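Local structure of trehalose-6-phosphate phosphatase (Neosartorya fumigata, 5DXL) at residues T220-F225 against K248-S253; L22-Y27 against W63-R68. The protein belongs to the trehalose-phosphatase family of the HAD clan, pairing a Rossmann-like core of mostly parallel strands and helices with a separate domain built on an antiparallel sheet. All coordinates share one frame; numbering follows the deposited sequence.

Contact 1: T220-F225 against K248-S253; sequences TDEDMF and KQTEAS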
ATOM      1  N   THR A 220      -0.510  -1.675  -7.547  1.00 16.66           N
ATOM      2  CA  THR A 220      -0.144  -2.231  -6.249  1.00 18.91           C
ATOM      3  C   THR A 220      -1.289  -2.099  -5.244  1.00 20.81           C
ATOM      4  O   THR A 220      -1.461  -2.943  -4.361  1.00 20.29           O
ATOM      5  CB  THR A 220       1.133  -1.556  -5.666  1.00 24.05           C
ATOM      6  OG1 THR A 220       0.790  -0.394  -4.896  1.00 30.57           O
ATOM      7  CG2 THR A 220       2.085  -1.166  -6.783  1.00 28.37           C
ATOM      8  N   ASP A 221      -2.074  -1.036  -5.377  1.00 13.94           N
ATOM      9  CA  ASP A 221      -3.197  -0.818  -4.486  1.00 13.71           C
ATOM     10  C   ASP A 221      -4.299  -1.850  -4.686  1.00 11.58           C
ATOM     11  O   ASP A 221      -5.072  -2.116  -3.767  1.00 11.63           O
ATOM     12  CB  ASP A 221      -3.749   0.590  -4.687  1.00 12.26           C
ATOM     13  CG  ASP A 221      -2.794   1.647  -4.202  1.00 12.91           C
ATOM     14  OD1 ASP A 221      -2.060   1.376  -3.231  1.00 14.28           O
ATOM     15  OD2 ASP A 221      -2.793   2.747  -4.786  1.00 11.13           O
ATOM     16  N   GLU A 222      -4.362  -2.422  -5.880  1.00 13.31           N
ATOM     17  CA  GLU A 222      -5.304  -3.500  -6.176  1.00 11.23           C
ATOM     18  C   GLU A 222      -5.178  -4.653  -5.180  1.00 13.66           C
ATOM     19  O   GLU A 222      -6.165  -5.303  -4.844  1.00 13.32           O
ATOM     20  CB  GLU A 222      -5.104  -4.003  -7.610  1.00 12.17           C
ATOM     21  CG  GLU A 222      -5.505  -2.977  -8.669  1.00 14.09           C
ATOM     22  CD  GLU A 222      -7.011  -2.773  -8.728  1.00 17.90           C
ATOM     23  OE1 GLU A 222      -7.750  -3.777  -8.667  1.00 17.34           O
ATOM     24  OE2 GLU A 222      -7.454  -1.609  -8.819  1.00 14.40           O
ATOM     25  N   ASP A 223      -3.969  -4.884  -4.677  1.00 12.57           N
ATOM     26  CA  ASP A 223      -3.758  -5.994  -3.750  1.00 15.85           C
ATOM     27  C   ASP A 223      -4.428  -5.725  -2.396  1.00 13.59           C
ATOM     28  O   ASP A 223      -4.842  -6.661  -1.710  1.00 13.92           O
ATOM     29  CB  ASP A 223      -2.259  -6.274  -3.582  1.00 14.97           C
ATOM     30  CG  ASP A 223      -1.646  -6.958  -4.811  1.00 25.03           C
ATOM     31  OD1 ASP A 223      -2.357  -7.741  -5.491  1.00 27.07           O
ATOM     32  OD2 ASP A 223      -0.453  -6.712  -5.095  1.00 31.02           O
HETATM   33  N   MSE A 224      -4.555  -4.451  -2.012  1.00 10.76           N
HETATM   34  CA  MSE A 224      -5.314  -4.096  -0.808  1.00 10.99           C
HETATM   35  C   MSE A 224      -6.779  -4.480  -0.987  1.00 11.37           C
HETATM   36  O   MSE A 224      -7.389  -5.037  -0.072  1.00 11.89           O
HETATM   37  CB  MSE A 224      -5.210  -2.599  -0.493  1.00 12.99           C
HETATM   38  CG  MSE A 224      -3.798  -2.144  -0.180  1.00 12.48           C
HETATM   39 SE   MSE A 224      -3.749  -0.395   0.684  1.00 17.10          SE
HETATM   40  CE  MSE A 224      -4.397   0.703  -0.813  1.00 11.69           C
ATOM     41  N   PHE A 225      -7.335  -4.164  -2.156  1.00 12.42           N
ATOM     42  CA  PHE A 225      -8.746  -4.456  -2.424  1.00 11.06           C
ATOM     43  C   PHE A 225      -8.973  -5.969  -2.414  1.00 12.82           C
ATOM     44  O   PHE A 225      -9.961  -6.450  -1.855  1.00 13.56           O
ATOM     45  CB  PHE A 225      -9.206  -3.878  -3.768  1.00 11.48           C
ATOM     46  CG  PHE A 225      -8.873  -2.420  -3.971  1.00 11.50           C
ATOM     47  CD1 PHE A 225      -8.907  -1.512  -2.920  1.00 11.75           C
ATOM     48  CD2 PHE A 225      -8.524  -1.961  -5.237  1.00 11.39           C
ATOM     49  CE1 PHE A 225      -8.592  -0.165  -3.125  1.00 10.74           C
ATOM     50  CE2 PHE A 225      -8.208  -0.625  -5.455  1.00  9.79           C
ATOM     51  CZ  PHE A 225      -8.244   0.280  -4.402  1.00 10.39           C
ATOM     52  N   LYS A 248     -12.776   1.815 -15.427  1.00 15.51           N
ATOM     53  CA  LYS A 248     -11.550   1.141 -14.997  1.00 15.40           C
ATOM     54  C   LYS A 248     -11.856  -0.220 -14.382  1.00 14.86           C
ATOM     55  O   LYS A 248     -12.694  -0.347 -13.488  1.00 15.24           O
ATOM     56  CB  LYS A 248     -10.789   2.017 -13.999  1.00 14.81           C
ATOM     57  CG  LYS A 248      -9.586   1.352 -13.345  1.00 15.22           C
ATOM     58  CD  LYS A 248      -8.932   2.303 -12.350  1.00 16.08           C
ATOM     59  CE  LYS A 248      -7.792   1.643 -11.597  1.00 16.70           C
ATOM     60  NZ  LYS A 248      -7.063   2.675 -10.795  1.00 16.78           N
ATOM     61  N   GLN A 249     -11.184  -1.247 -14.883  1.00 14.54           N
ATOM     62  CA  GLN A 249     -11.319  -2.581 -14.339  1.00 15.12           C
ATOM     63  C   GLN A 249     -10.507  -2.651 -13.048  1.00 17.50           C
ATOM     64  O   GLN A 249      -9.340  -2.256 -13.022  1.00 17.61           O
ATOM     65  CB  GLN A 249     -10.838  -3.610 -15.361  1.00 20.11           C
ATOM     66  CG  GLN A 249     -11.119  -5.041 -14.993  1.00 24.18           C
ATOM     67  CD  GLN A 249     -10.829  -5.977 -16.157  1.00 42.06           C
ATOM     68  OE1 GLN A 249     -11.284  -5.745 -17.279  1.00 40.47           O
ATOM     69  NE2 GLN A 249     -10.053  -7.025 -15.899  1.00 43.78           N
ATOM     70  N   THR A 250     -11.138  -3.131 -11.985  1.00 13.21           N
ATOM     71  CA  THR A 250     -10.534  -3.055 -10.658  1.00 12.07           C
ATOM     72  C   THR A 250     -11.105  -4.118  -9.720  1.00 11.40           C
ATOM     73  O   THR A 250     -12.226  -4.602  -9.909  1.00 14.78           O
ATOM     74  CB  THR A 250     -10.754  -1.648 -10.049  1.00 12.83           C
ATOM     75  OG1 THR A 250     -10.142  -1.562  -8.753  1.00 12.46           O
ATOM     76  CG2 THR A 250     -12.239  -1.350  -9.916  1.00 12.32           C
ATOM     77  N   GLU A 251     -10.321  -4.469  -8.706  1.00 13.22           N
ATOM     78  CA  GLU A 251     -10.797  -5.304  -7.608  1.00 12.75           C
ATOM     79  C   GLU A 251     -11.649  -4.518  -6.602  1.00 13.02           C
ATOM     80  O   GLU A 251     -12.339  -5.104  -5.773  1.00 14.79           O
ATOM     81  CB  GLU A 251      -9.614  -5.944  -6.873  1.00 14.56           C
ATOM     82  CG  GLU A 251      -8.777  -6.898  -7.711  1.00 19.17           C
ATOM     83  CD  GLU A 251      -9.403  -8.276  -7.834  1.00 28.58           C
ATOM     84  OE1 GLU A 251     -10.250  -8.633  -6.989  1.00 25.84           O
ATOM     85  OE2 GLU A 251      -9.042  -9.005  -8.779  1.00 33.20           O
ATOM     86  N   ALA A 252     -11.588  -3.191  -6.676  1.00 11.29           N
ATOM     87  CA  ALA A 252     -12.424  -2.333  -5.842  1.00  9.44           C
ATOM     88  C   ALA A 252     -13.891  -2.473  -6.233  1.00 13.26           C
ATOM     89  O   ALA A 252     -14.200  -2.986  -7.310  1.00 14.52           O
ATOM     90  CB  ALA A 252     -11.988  -0.869  -5.972  1.00  9.76           C
ATOM     91  N   SER A 253     -14.775  -2.008  -5.353  1.00 11.79           N
ATOM     92  CA  SER A 253     -16.222  -2.034  -5.591  1.00 12.86           C
ATOM     93  C   SER A 253     -16.748  -0.669  -6.026  1.00 12.83           C
ATOM     94  O   SER A 253     -17.880  -0.550  -6.490  1.00 13.20           O
ATOM     95  CB  SER A 253     -16.964  -2.489  -4.329  1.00 16.13           C
ATOM     96  OG  SER A 253     -16.557  -3.789  -3.944  1.00 21.06           O
TER
HETATM   97  O   HOH W   1      -6.245   0.768  -8.403  1.00 14.19           O

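Contact 2: L22-Y27 against W63-R68; sequences LFMFDY and WIISGR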
ATOM      1  N   LEU A  22     -11.614   1.884  10.229  1.00 10.91           N
ATOM      2  CA  LEU A  22     -10.264   1.677   9.708  1.00 11.69           C
ATOM      3  C   LEU A  22     -10.132   2.347   8.352  1.00 10.27           C
ATOM      4  O   LEU A  22     -10.971   2.132   7.476  1.00 11.13           O
ATOM      5  CB  LEU A  22      -9.952   0.188   9.589  1.00 10.11           C
ATOM      6  CG  LEU A  22      -8.658  -0.193   8.872  1.00 10.67           C
ATOM      7  CD1 LEU A  22      -7.423   0.297   9.628  1.00 12.69           C
ATOM      8  CD2 LEU A  22      -8.600  -1.704   8.682  1.00 13.43           C
ATOM      9  N   PHE A  23      -9.099   3.174   8.204  1.00  7.89           N
ATOM     10  CA  PHE A  23      -8.808   3.853   6.934  1.00  9.65           C
ATOM     11  C   PHE A  23      -7.435   3.445   6.427  1.00  7.35           C
ATOM     12  O   PHE A  23      -6.461   3.471   7.183  1.00  7.64           O
ATOM     13  CB  PHE A  23      -8.843   5.375   7.110  1.00  8.27           C
ATOM     14  CG  PHE A  23     -10.203   5.927   7.441  1.00  7.53           C
ATOM     15  CD1 PHE A  23     -11.026   6.412   6.443  1.00 10.27           C
ATOM     16  CD2 PHE A  23     -10.645   5.988   8.758  1.00 12.08           C
ATOM     17  CE1 PHE A  23     -12.278   6.933   6.744  1.00 12.90           C
ATOM     18  CE2 PHE A  23     -11.900   6.500   9.062  1.00 12.21           C
ATOM     19  CZ  PHE A  23     -12.709   6.986   8.065  1.00 13.33           C
HETATM   20  N   MSE A  24      -7.341   3.042   5.164  1.00  7.59           N
HETATM   21  CA  MSE A  24      -6.049   2.740   4.567  1.00  8.44           C
HETATM   22  C   MSE A  24      -5.948   3.491   3.243  1.00 10.12           C
HETATM   23  O   MSE A  24      -6.709   3.216   2.311  1.00 11.39           O
HETATM   24  CB  MSE A  24      -5.888   1.220   4.382  1.00  8.29           C
HETATM   25  CG  MSE A  24      -5.932   0.472   5.713  1.00  9.05           C
HETATM   26 SE   MSE A  24      -5.768  -1.489   5.597  1.00 23.39          SE
HETATM   27  CE  MSE A  24      -7.401  -1.904   4.649  1.00 19.97           C
ATOM     28  N   PHE A  25      -5.021   4.443   3.180  1.00  7.67           N
ATOM     29  CA  PHE A  25      -4.853   5.299   2.004  1.00  7.23           C
ATOM     30  C   PHE A  25      -3.483   5.155   1.377  1.00  7.57           C
ATOM     31  O   PHE A  25      -2.484   5.306   2.076  1.00  7.66           O
ATOM     32  CB  PHE A  25      -4.984   6.784   2.382  1.00  7.11           C
ATOM     33  CG  PHE A  25      -6.243   7.142   3.120  1.00 10.12           C
ATOM     34  CD1 PHE A  25      -7.470   6.599   2.774  1.00 16.94           C
ATOM     35  CD2 PHE A  25      -6.188   8.043   4.155  1.00 12.43           C
ATOM     36  CE1 PHE A  25      -8.628   6.970   3.468  1.00 16.09           C
ATOM     37  CE2 PHE A  25      -7.340   8.432   4.841  1.00  9.28           C
ATOM     38  CZ  PHE A  25      -8.552   7.906   4.495  1.00 13.67           C
ATOM     39  N   ASP A  26      -3.422   4.918   0.068  1.00  7.36           N
ATOM     40  CA  ASP A  26      -2.202   5.229  -0.662  1.00  7.25           C
ATOM     41  C   ASP A  26      -2.065   6.753  -0.616  1.00  8.59           C
ATOM     42  O   ASP A  26      -3.044   7.457  -0.357  1.00  9.32           O
ATOM     43  CB  ASP A  26      -2.276   4.682  -2.100  1.00  7.88           C
ATOM     44  CG  ASP A  26      -0.921   4.647  -2.815  1.00 11.03           C
ATOM     45  OD1 ASP A  26       0.102   5.069  -2.257  1.00 11.36           O
ATOM     46  OD2 ASP A  26      -0.891   4.168  -3.966  1.00 11.99           O
ATOM     47  N   TYR A  27      -0.856   7.269  -0.833  1.00  7.89           N
ATOM     48  CA  TYR A  27      -0.666   8.715  -0.795  1.00  9.73           C
ATOM     49  C   TYR A  27      -0.627   9.303  -2.218  1.00 10.17           C
ATOM     50  O   TYR A  27      -1.594   9.923  -2.665  1.00 10.13           O
ATOM     51  CB  TYR A  27       0.611   9.086  -0.011  1.00  8.56           C
ATOM     52  CG  TYR A  27       0.848  10.568  -0.046  1.00 10.38           C
ATOM     53  CD1 TYR A  27      -0.038  11.433   0.584  1.00 11.59           C
ATOM     54  CD2 TYR A  27       1.916  11.104  -0.748  1.00 10.56           C
ATOM     55  CE1 TYR A  27       0.136  12.803   0.529  1.00 14.46           C
ATOM     56  CE2 TYR A  27       2.103  12.482  -0.812  1.00 11.14           C
ATOM     57  CZ  TYR A  27       1.207  13.318  -0.175  1.00 15.85           C
ATOM     58  OH  TYR A  27       1.380  14.679  -0.228  1.00 20.96           O
ATOM     59  N   TRP A  63      -4.359   5.006   8.375  1.00  8.70           N
ATOM     60  CA  TRP A  63      -3.081   4.533   7.850  1.00  8.68           C
ATOM     61  C   TRP A  63      -2.755   5.133   6.495  1.00  8.45           C
ATOM     62  O   TRP A  63      -3.615   5.179   5.605  1.00  9.04           O
ATOM     63  CB  TRP A  63      -3.083   3.005   7.727  1.00  7.39           C
ATOM     64  CG  TRP A  63      -2.889   2.344   9.053  1.00  9.43           C
ATOM     65  CD1 TRP A  63      -3.851   2.038   9.966  1.00 13.23           C
ATOM     66  CD2 TRP A  63      -1.642   1.947   9.626  1.00  9.36           C
ATOM     67  NE1 TRP A  63      -3.276   1.454  11.080  1.00 14.20           N
ATOM     68  CE2 TRP A  63      -1.919   1.389  10.890  1.00 11.57           C
ATOM     69  CE3 TRP A  63      -0.316   1.998   9.184  1.00 11.08           C
ATOM     70  CZ2 TRP A  63      -0.915   0.883  11.714  1.00 12.69           C
ATOM     71  CZ3 TRP A  63       0.680   1.499  10.010  1.00 13.48           C
ATOM     72  CH2 TRP A  63       0.370   0.949  11.260  1.00 14.71           C
ATOM     73  N   ILE A  64      -1.509   5.583   6.348  1.00  6.85           N
ATOM     74  CA  ILE A  64      -0.958   5.970   5.052  1.00  6.43           C
ATOM     75  C   ILE A  64      -0.012   4.841   4.617  1.00  9.26           C
ATOM     76  O   ILE A  64       0.923   4.509   5.350  1.00  9.84           O
ATOM     77  CB  ILE A  64      -0.185   7.308   5.124  1.00  7.37           C
ATOM     78  CG1 ILE A  64      -1.004   8.412   5.802  1.00 10.64           C
ATOM     79  CG2 ILE A  64       0.274   7.763   3.725  1.00 10.28           C
ATOM     80  CD1 ILE A  64      -2.365   8.648   5.174  1.00 11.97           C
ATOM     81  N   ILE A  65      -0.264   4.243   3.450  1.00  8.23           N
ATOM     82  CA  ILE A  65       0.499   3.085   2.984  1.00 10.40           C
ATOM     83  C   ILE A  65       1.123   3.457   1.650  1.00  9.14           C
ATOM     84  O   ILE A  65       0.451   3.482   0.631  1.00  9.73           O
ATOM     85  CB  ILE A  65      -0.400   1.844   2.875  1.00 10.53           C
ATOM     86  CG1 ILE A  65      -1.086   1.585   4.218  1.00 13.07           C
ATOM     87  CG2 ILE A  65       0.413   0.610   2.465  1.00 12.26           C
ATOM     88  CD1 ILE A  65      -2.171   0.526   4.154  1.00 15.34           C
ATOM     89  N   SER A  66       2.418   3.760   1.675  1.00  9.01           N
ATOM     90  CA  SER A  66       3.053   4.529   0.606  1.00  9.22           C
ATOM     91  C   SER A  66       4.418   3.998   0.180  1.00 10.68           C
ATOM     92  O   SER A  66       5.131   3.385   0.969  1.00  9.98           O
ATOM     93  CB  SER A  66       3.185   5.986   1.071  1.00 10.81           C
ATOM     94  OG  SER A  66       3.954   6.766   0.175  1.00 11.52           O
ATOM     95  N   GLY A  67       4.776   4.233  -1.087  1.00  9.89           N
ATOM     96  CA  GLY A  67       6.107   3.902  -1.554  1.00 12.08           C
ATOM     97  C   GLY A  67       7.155   4.920  -1.129  1.00 13.98           C
ATOM     98  O   GLY A  67       8.357   4.691  -1.291  1.00 15.49           O
ATOM     99  N   ARG A  68       6.704   6.038  -0.571  1.00 11.67           N
ATOM    100  CA  ARG A  68       7.617   7.113  -0.197  1.00 10.98           C
ATOM    101  C   ARG A  68       8.583   6.707   0.901  1.00 12.24           C
ATOM    102  O   ARG A  68       8.282   5.837   1.723  1.00 13.93           O
ATOM    103  CB  ARG A  68       6.832   8.340   0.282  1.00 11.52           C
ATOM    104  CG  ARG A  68       6.028   9.030  -0.783  1.00 12.48           C
ATOM    105  CD  ARG A  68       6.874   9.984  -1.595  1.00 15.72           C
ATOM    106  NE  ARG A  68       6.022  10.898  -2.332  1.00 17.61           N
ATOM    107  CZ  ARG A  68       6.417  12.068  -2.815  1.00 25.25           C
ATOM    108  NH1 ARG A  68       7.671  12.470  -2.648  1.00 44.52           N
ATOM    109  NH2 ARG A  68       5.549  12.836  -3.461  1.00 23.19           N
TER
HETATM  110  O   HOH W   2       2.910   4.981  -3.292  1.00 19.05           O

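Contact 1: T220-F225 against K248-S253
E222, near the start of helix 222-229, sets its carboxylate against the hydroxyl of T250 and the amide of E251. OE1 and OE2 each use the syn lone pair: OE1 takes the amide N of E251 at 2.7 Å, almost straight at 174°, and OE2 takes the hydroxyl OG1 of T250, also at 2.7 Å. The E222 chain folds about its CB-CG bond (chi2 -70°), which turns the carboxylate to the loop, and it crosses the T250 side chain at about a right angle. T250 OG1, anti to its own backbone N (chi1 -179°), also accepts A252 N at 3.0 Å, an ST turn, so one hydroxyl ties the carboxylate to the bend of the loop. E222 OE2 takes a second bond, from water 1, at 2.7 Å; this water accepts from K248 NZ, whose direct partners include T242 OG1. The F225 ring has one atom over each face: D221 O sits 3.6 Å above the centre of one, while A252 CB packs over the opposite face, 3.9 Å from the centroid, as a CH-pi contact; E222 OE1 lies at the ring edge, in plane. Nearer the backbone, F225 CB meets E251 CB at 3.8 Å. E222, F225 and T250 all touch T242 of strand 238-243, and selenomethionine M224 packs on helix 190-199; S253 bonds to S240 just before strand 254-256.

Contact 2: L22-Y27 against W63-R68
A beta-alpha-beta crossover, strand 21-25 to helix 45-56 to strand 60-65, brings M24 beside W63 and F25 beside I64 as parallel neighbours in the central sheet of the HAD core. Three backbone bonds alternate along the pair: W63 N to F23 O, F25 N to W63 O, and I65 N to F25 O, the last 2.8 Å long. On one face of the sheet, selenomethionine M24 and I65 run alongside each other in the same direction, with I65 CD1 3.8 Å from M24 CB; W63 is on this face too, and helix 190-199 covers all three. On the other face I64 CD1 approaches the rim of the F25 ring, close to the ring plane, 4.0 Å from CD2. Beyond the strands, Y27 CB rests on I64 CG2 at 4.0 Å, while S66 OG accepts R68 N in an ST turn. D26, first residue of a D-Y-D sequence matching the HAD DxD motif, has CG anti to its backbone N (chi1 -165°), bringing OD1 3.3 Å from I65 O; both are acceptors, and K190 NZ binds both. D26 OD1 also receives Y27 N from above the carboxylate plane, and water 2 donates to it at 3.0 Å while accepting from G67 N.

Overall arrangement
From the N terminus, contact 2 comes first: 22-27 and 63-68 close a loop of 35 residues that carries helix 45-56 and joins two inner strands of the main sheet. The chain then runs through the four-stranded antiparallel sheet (131-134, 139-142, 172-177 and 180-185) with helix 148-164 and returns by helix 190-199 and strand 211-216, which pairs with strand 21-25 on the side away from strand 60-65. Contact 1 closes the shorter loop from 220-225 to 248-253, around strand 238-243. The two loops are in series. The contacts meet at M224 SE and I65 CD1 (3.9 Å) and at D221 OD2 and D26 OD2 (2.5 Å); K190 also bridges to D221, spanning both contacts.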